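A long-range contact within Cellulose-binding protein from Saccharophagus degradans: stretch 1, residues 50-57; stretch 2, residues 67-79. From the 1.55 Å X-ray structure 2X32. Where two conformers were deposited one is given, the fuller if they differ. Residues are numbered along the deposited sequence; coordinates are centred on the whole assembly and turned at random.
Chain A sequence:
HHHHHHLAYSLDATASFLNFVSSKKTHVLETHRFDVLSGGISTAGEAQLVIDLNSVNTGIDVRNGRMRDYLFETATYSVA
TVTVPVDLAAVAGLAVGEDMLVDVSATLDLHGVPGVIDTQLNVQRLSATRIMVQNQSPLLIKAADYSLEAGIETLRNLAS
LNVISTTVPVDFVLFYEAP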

ATOM      1  N   VAL A  50      -2.042  -3.057   6.956  1.00  4.39           N
ATOM      2  CA  VAL A  50      -1.101  -4.154   6.913  1.00  4.16           C
ATOM      3  C   VAL A  50      -1.311  -4.857   5.543  1.00  4.01           C
ATOM      4  O   VAL A  50      -2.415  -5.316   5.196  1.00  5.67           O
ATOM      5  N   ILE A  51      -0.221  -4.936   4.790  1.00  3.46           N
ATOM      6  CA  ILE A  51      -0.235  -5.479   3.467  1.00  4.99           C
ATOM      7  C   ILE A  51       0.419  -6.872   3.520  1.00  2.06           C
ATOM      8  O   ILE A  51       1.582  -7.002   3.870  1.00  3.68           O
ATOM      9  N   ASP A  52      -0.342  -7.918   3.176  1.00  2.41           N
ATOM     10  CA  ASP A  52       0.172  -9.270   3.191  1.00  2.52           C
ATOM     11  C   ASP A  52       1.006  -9.541   1.945  1.00  2.56           C
ATOM     12  O   ASP A  52       0.487  -9.678   0.841  1.00  3.04           O
ATOM     13  N   LEU A  53       2.331  -9.559   2.121  1.00  2.28           N
ATOM     14  CA  LEU A  53       3.194  -9.583   0.953  1.00  2.38           C
ATOM     15  C   LEU A  53       3.161 -10.961   0.279  1.00  3.04           C
ATOM     16  O   LEU A  53       3.430 -11.086  -0.938  1.00  3.73           O
ATOM     17  N   ASN A  54       2.724 -11.993   1.002  1.00  3.13           N
ATOM     18  CA  ASN A  54       2.434 -13.279   0.360  1.00  2.81           C
ATOM     19  C   ASN A  54       1.222 -13.323  -0.558  1.00  3.23           C
ATOM     20  O   ASN A  54       1.088 -14.253  -1.358  1.00  3.24           O
ATOM     21  N   SER A  55       0.385 -12.255  -0.513  1.00  2.80           N
ATOM     22  CA  SER A  55      -0.804 -12.167  -1.373  1.00  2.80           C
ATOM     23  C   SER A  55      -0.554 -11.426  -2.666  1.00  3.31           C
ATOM     24  O   SER A  55      -1.496 -11.124  -3.361  1.00  3.30           O
ATOM     25  N   VAL A  56       0.700 -11.171  -2.992  1.00  3.33           N
ATOM     26  CA  VAL A  56       1.060 -10.551  -4.281  1.00  3.56           C
ATOM     27  C   VAL A  56       0.471 -11.383  -5.396  1.00  3.84           C
ATOM     28  O   VAL A  56       0.503 -12.601  -5.441  1.00  4.96           O
ATOM     29  N   ASN A  57      -0.095 -10.657  -6.344  1.00  3.99           N
ATOM     30  CA  ASN A  57      -0.800 -11.271  -7.474  1.00  3.98           C
ATOM     31  C   ASN A  57      -0.425 -10.496  -8.717  1.00  4.89           C
ATOM     32  O   ASN A  57      -0.898  -9.387  -8.947  1.00  4.88           O
ATOM     33  N   MET A  67       8.600 -13.039  -6.835  1.00  5.78           N
ATOM     34  CA  MET A  67       8.442 -11.829  -6.054  0.50  5.94           C
ATOM     35  C   MET A  67       8.415 -12.124  -4.548  1.00  5.49           C
ATOM     36  O   MET A  67       9.049 -11.417  -3.764  1.00  5.72           O
ATOM     37  N   ARG A  68       7.745 -13.178  -4.111  1.00  4.66           N
ATOM     38  CA  ARG A  68       7.769 -13.515  -2.695  1.00  5.02           C
ATOM     39  C   ARG A  68       9.145 -13.898  -2.196  1.00  5.34           C
ATOM     40  O   ARG A  68       9.584 -13.461  -1.144  1.00  6.15           O
ATOM     41  N   ASP A  69       9.834 -14.744  -2.949  1.00  5.71           N
ATOM     42  CA  ASP A  69      11.084 -15.337  -2.516  1.00  6.87           C
ATOM     43  C   ASP A  69      12.281 -14.409  -2.624  1.00  6.42           C
ATOM     44  O   ASP A  69      13.116 -14.376  -1.707  1.00  7.40           O
ATOM     45  N   TYR A  70      12.344 -13.660  -3.701  1.00  6.62           N
ATOM     46  CA  TYR A  70      13.563 -12.914  -4.013  1.00  7.29           C
ATOM     47  C   TYR A  70      13.417 -11.432  -3.971  1.00  7.21           C
ATOM     48  O   TYR A  70      14.432 -10.744  -3.841  1.00  9.65           O
ATOM     49  N   LEU A  71      12.192 -10.906  -4.026  1.00  5.89           N
ATOM     50  CA  LEU A  71      11.996  -9.468  -3.909  1.00  5.77           C
ATOM     51  C   LEU A  71      11.630  -9.111  -2.462  1.00  5.10           C
ATOM     52  O   LEU A  71      12.420  -8.501  -1.749  1.00  6.62           O
ATOM     53  N   PHE A  72      10.416  -9.475  -2.036  1.00  4.47           N
ATOM     54  CA  PHE A  72       9.953  -9.159  -0.741  1.00  5.27           C
ATOM     55  C   PHE A  72      10.619  -9.994   0.333  1.00  5.19           C
ATOM     56  O   PHE A  72      10.704  -9.583   1.496  1.00  5.04           O
ATOM     57  N   GLU A  73      11.069 -11.195  -0.038  1.00  5.37           N
ATOM     58  CA  GLU A  73      11.721 -12.150   0.914  1.00  6.06           C
ATOM     59  C   GLU A  73      10.783 -12.454   2.061  1.00  5.17           C
ATOM     60  O   GLU A  73      11.100 -12.231   3.216  1.00  5.32           O
ATOM     61  N   THR A  74       9.593 -12.969   1.701  1.00  5.02           N
ATOM     62  CA  THR A  74       8.500 -13.135   2.651  1.00  5.42           C
ATOM     63  C   THR A  74       8.732 -14.136   3.795  1.00  6.03           C
ATOM     64  O   THR A  74       8.022 -14.044   4.815  1.00  7.99           O
ATOM     65  N   ALA A  75       9.694 -15.038   3.668  1.00  7.57           N
ATOM     66  CA  ALA A  75      10.019 -15.916   4.827  1.00  8.42           C
ATOM     67  C   ALA A  75      10.529 -15.056   5.989  1.00 10.01           C
ATOM     68  O   ALA A  75      10.390 -15.429   7.171  1.00 12.09           O
ATOM     69  N   THR A  76      11.126 -13.896   5.672  1.00  7.47           N
ATOM     70  CA  THR A  76      11.594 -12.948   6.684  1.00  6.90           C
ATOM     71  C   THR A  76      10.633 -11.828   6.938  1.00  7.13           C
ATOM     72  O   THR A  76      10.370 -11.415   8.093  1.00  8.45           O
ATOM     73  N   TYR A  77      10.020 -11.387   5.830  1.00  6.25           N
ATOM     74  CA  TYR A  77       9.143 -10.219   5.828  1.00  6.36           C
ATOM     75  C   TYR A  77       7.760 -10.574   5.255  1.00  6.27           C
ATOM     76  O   TYR A  77       7.503 -10.422   4.043  1.00  6.44           O
ATOM     77  N   SER A  78       6.852 -11.080   6.093  1.00  4.97           N
ATOM     78  CA  SER A  78       5.586 -11.594   5.587  1.00  4.58           C
ATOM     79  C   SER A  78       4.618 -10.428   5.237  1.00  4.22           C
ATOM     80  O   SER A  78       3.727 -10.580   4.392  1.00  4.55           O
ATOM     81  N   VAL A  79       4.727  -9.325   5.962  1.00  3.71           N
ATOM     82  CA  VAL A  79       3.832  -8.161   5.814  1.00  4.72           C
ATOM     83  C   VAL A  79       4.612  -6.862   5.744  1.00  4.23           C
ATOM     84  O   VAL A  79       5.754  -6.806   6.196  1.00  5.34           O
TER

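Leu53 is the centre of the contact. Its CA-to-CB bond points toward stretch 2, and its m,t rotamer sets CD2 over one face of the Phe72 ring, 4.3 Å from the centroid. Leu53 CB packs on Thr74 CG2 at 3.8 Å. Its backbone N is satisfied: Leu53 N donates to Ser78 O at 2.9 Å, just beyond the antiparallel pair Asp52-Val79.

Val56 (p) also points in. Its CG2 lies 3.8 Å from Met67 SD and 4.1 Å from Phe72 CE2, at the edge of the ring. At the other end, Val50 CG1 (Val50 is t) meets Val79 CB at 3.7 Å.

Asn54 (m) supplies most of the polar side-chain links. Its CB points sideways, but its amide comes nearer stretch 2. Thr74 OG1 (Thr74 is p) donates to Asn54 OD1 at 2.7 Å. Asn54 ND2 donates to water 1 at 2.9 Å, and that water donates to Thr74 O at 2.7 Å. Each end of the amide therefore has a partner.

Water 2 makes a second bridge. It accepts from Arg68 NH1 at 2.9 Å and donates to Asn54 O at 2.9 Å and Val56 O at 2.7 Å.

Within stretch 1, Asp52 OD1 accepts a weak bond from Asn54 N at 3.0 Å. Ser55 points away, and its OG donates to Asp52 O at 2.7 Å.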

ATOM      1  CB  VAL A  50      -1.324  -5.138   8.038  1.00  3.96           C
ATOM      2  CG1 VAL A  50      -0.322  -6.332   7.957  1.00  6.44           C
ATOM      3  CG2 VAL A  50      -1.287  -4.442   9.402  1.00  5.96           C
ATOM      4  CB  ILE A  51       0.580  -4.591   2.496  1.00  4.60           C
ATOM      5  CG1 ILE A  51      -0.032  -3.198   2.434  1.00  4.37           C
ATOM      6  CG2 ILE A  51       0.579  -5.226   1.071  1.00  4.85           C
ATOM      7  CD1 ILE A  51       0.942  -2.133   2.251  1.00 10.28           C
ATOM      8  CB  ASP A  52      -1.004 -10.230   3.279  1.00  2.00           C
ATOM      9  CG  ASP A  52      -0.624 -11.695   3.154  1.00  2.93           C
ATOM     10  OD1 ASP A  52       0.586 -12.010   3.090  1.00  2.88           O
ATOM     11  OD2 ASP A  52      -1.586 -12.531   3.071  1.00  3.95           O
ATOM     12  CB  LEU A  53       4.624  -9.209   1.354  1.00  2.86           C
ATOM     13  CG  LEU A  53       4.775  -7.799   1.881  1.00  2.25           C
ATOM     14  CD1 LEU A  53       6.188  -7.582   2.377  1.00  3.28           C
ATOM     15  CD2 LEU A  53       4.419  -6.748   0.787  1.00  2.88           C
ATOM     16  CB  ASN A  54       2.283 -14.400   1.405  1.00  2.00           C
ATOM     17  CG  ASN A  54       3.613 -14.818   1.977  1.00  4.91           C
ATOM     18  OD1 ASN A  54       4.539 -15.146   1.213  1.00  4.81           O
ATOM     19  ND2 ASN A  54       3.719 -14.798   3.297  1.00  2.92           N
ATOM     20  CB  SER A  55      -1.962 -11.542  -0.592  1.00  2.99           C
ATOM     21  OG  SER A  55      -1.824 -10.148  -0.503  1.00  3.61           O
ATOM     22  CB  VAL A  56       2.596 -10.349  -4.442  1.00  4.58           C
ATOM     23  CG1 VAL A  56       3.336 -11.699  -4.534  1.00  5.38           C
ATOM     24  CG2 VAL A  56       2.960  -9.329  -5.591  1.00  6.25           C
ATOM     25  CB  ASN A  57      -2.311 -11.259  -7.198  1.00  4.28           C
ATOM     26  CG  ASN A  57      -3.078 -12.004  -8.230  1.00  7.45           C
ATOM     27  OD1 ASN A  57      -2.590 -12.160  -9.375  1.00 10.31           O
ATOM     28  ND2 ASN A  57      -4.282 -12.447  -7.898  1.00 14.06           N
ATOM     29  CB  MET A  67       7.215 -11.048  -6.489  0.50  6.50           C
ATOM     30  CG  MET A  67       7.346 -10.378  -7.848  0.50  9.82           C
ATOM     31  SD  MET A  67       5.956  -9.260  -7.973  0.50 12.46           S
ATOM     32  CE  MET A  67       6.497  -7.967  -6.862  0.50 15.42           C
ATOM     33  CB  ARG A  68       6.774 -14.637  -2.390  1.00  5.11           C
ATOM     34  CG  ARG A  68       5.308 -14.346  -2.639  1.00  6.97           C
ATOM     35  CD  ARG A  68       4.393 -15.523  -2.295  1.00  5.99           C
ATOM     36  NE  ARG A  68       4.889 -16.800  -2.925  1.00  9.32           N
ATOM     37  CZ  ARG A  68       4.403 -17.375  -4.020  1.00 10.93           C
ATOM     38  NH1 ARG A  68       3.381 -16.861  -4.671  1.00  8.35           N
ATOM     39  NH2 ARG A  68       4.951 -18.514  -4.494  1.00 14.91           N
ATOM     40  CB  ASP A  69      11.346 -16.611  -3.319  1.00  7.38           C
ATOM     41  CG  ASP A  69      10.306 -17.716  -3.036  1.00  9.16           C
ATOM     42  OD1 ASP A  69       9.565 -17.623  -2.021  1.00 10.58           O
ATOM     43  OD2 ASP A  69      10.237 -18.637  -3.866  1.00 10.50           O
ATOM     44  CB  TYR A  70      14.099 -13.313  -5.378  1.00  8.18           C
ATOM     45  CG  TYR A  70      14.270 -14.790  -5.492  1.00 10.92           C
ATOM     46  CD1 TYR A  70      15.055 -15.512  -4.588  1.00  9.49           C
ATOM     47  CD2 TYR A  70      13.632 -15.449  -6.488  1.00 11.24           C
ATOM     48  CE1 TYR A  70      15.189 -16.906  -4.719  1.00 11.64           C
ATOM     49  CE2 TYR A  70      13.740 -16.795  -6.620  1.00 12.65           C
ATOM     50  CZ  TYR A  70      14.489 -17.522  -5.745  1.00 10.34           C
ATOM     51  OH  TYR A  70      14.570 -18.897  -6.011  1.00 16.15           O
ATOM     52  CB  LEU A  71      11.024  -8.950  -4.945  1.00  6.73           C
ATOM     53  CG  LEU A  71      10.699  -7.473  -4.852  1.00  7.74           C
ATOM     54  CD1 LEU A  71      11.885  -6.665  -5.363  1.00  6.76           C
ATOM     55  CD2 LEU A  71       9.365  -7.206  -5.598  1.00  8.50           C
ATOM     56  CB  PHE A  72       8.448  -9.307  -0.664  1.00  4.60           C
ATOM     57  CG  PHE A  72       7.729  -8.392  -1.620  1.00  6.12           C
ATOM     58  CD1 PHE A  72       8.012  -7.017  -1.611  1.00  6.17           C
ATOM     59  CD2 PHE A  72       6.773  -8.845  -2.474  1.00  7.02           C
ATOM     60  CE1 PHE A  72       7.390  -6.183  -2.477  1.00  7.18           C
ATOM     61  CE2 PHE A  72       6.150  -8.003  -3.363  1.00  7.33           C
ATOM     62  CZ  PHE A  72       6.430  -6.701  -3.379  1.00  8.24           C
ATOM     63  CB  GLU A  73      13.061 -11.592   1.408  1.00  6.13           C
ATOM     64  CG  GLU A  73      14.017 -11.357   0.303  1.00  7.45           C
ATOM     65  CD  GLU A  73      15.377 -10.987   0.848  1.00 11.44           C
ATOM     66  OE1 GLU A  73      15.603  -9.831   1.183  1.00 10.46           O
ATOM     67  OE2 GLU A  73      16.254 -11.879   0.960  1.00 14.54           O
ATOM     68  CB  THR A  74       7.174 -13.452   1.953  1.00  4.89           C
ATOM     69  OG1 THR A  74       7.237 -14.725   1.333  1.00  5.09           O
ATOM     70  CG2 THR A  74       6.791 -12.344   0.939  1.00  5.77           C
ATOM     71  CB  ALA A  75      10.973 -17.012   4.464  1.00  8.63           C
ATOM     72  CB  THR A  76      12.963 -12.390   6.246  1.00  7.48           C
ATOM     73  OG1 THR A  76      13.878 -13.505   6.126  1.00 10.01           O
ATOM     74  CG2 THR A  76      13.534 -11.401   7.264  1.00  9.83           C
ATOM     75  CB  TYR A  77       9.739  -9.090   5.004  1.00  6.16           C
ATOM     76  CG  TYR A  77      11.135  -8.683   5.384  1.00  4.96           C
ATOM     77  CD1 TYR A  77      11.398  -8.054   6.577  1.00 11.22           C
ATOM     78  CD2 TYR A  77      12.178  -9.009   4.581  1.00  8.37           C
ATOM     79  CE1 TYR A  77      12.658  -7.710   6.935  1.00 10.36           C
ATOM     80  CE2 TYR A  77      13.466  -8.653   4.933  1.00 10.83           C
ATOM     81  CZ  TYR A  77      13.681  -8.025   6.152  1.00 12.60           C
ATOM     82  OH  TYR A  77      14.976  -7.679   6.508  1.00 14.75           O
ATOM     83  CB  SER A  78       4.919 -12.548   6.554  1.00  5.47           C
ATOM     84  OG  SER A  78       4.753 -11.925   7.801  1.00  5.47           O
ATOM     85  CB  VAL A  79       2.770  -8.073   6.897  1.00  4.39           C
ATOM     86  CG1 VAL A  79       1.950  -9.350   6.935  1.00  5.31           C
ATOM     87  CG2 VAL A  79       3.345  -7.792   8.275  1.00  6.41           C
TER
HETATM   88  O   HOH W   1       5.997 -15.842   4.791  1.00  4.31           O
HETATM   89  O   HOH W   2       1.259 -14.885  -4.141  1.00 12.26           O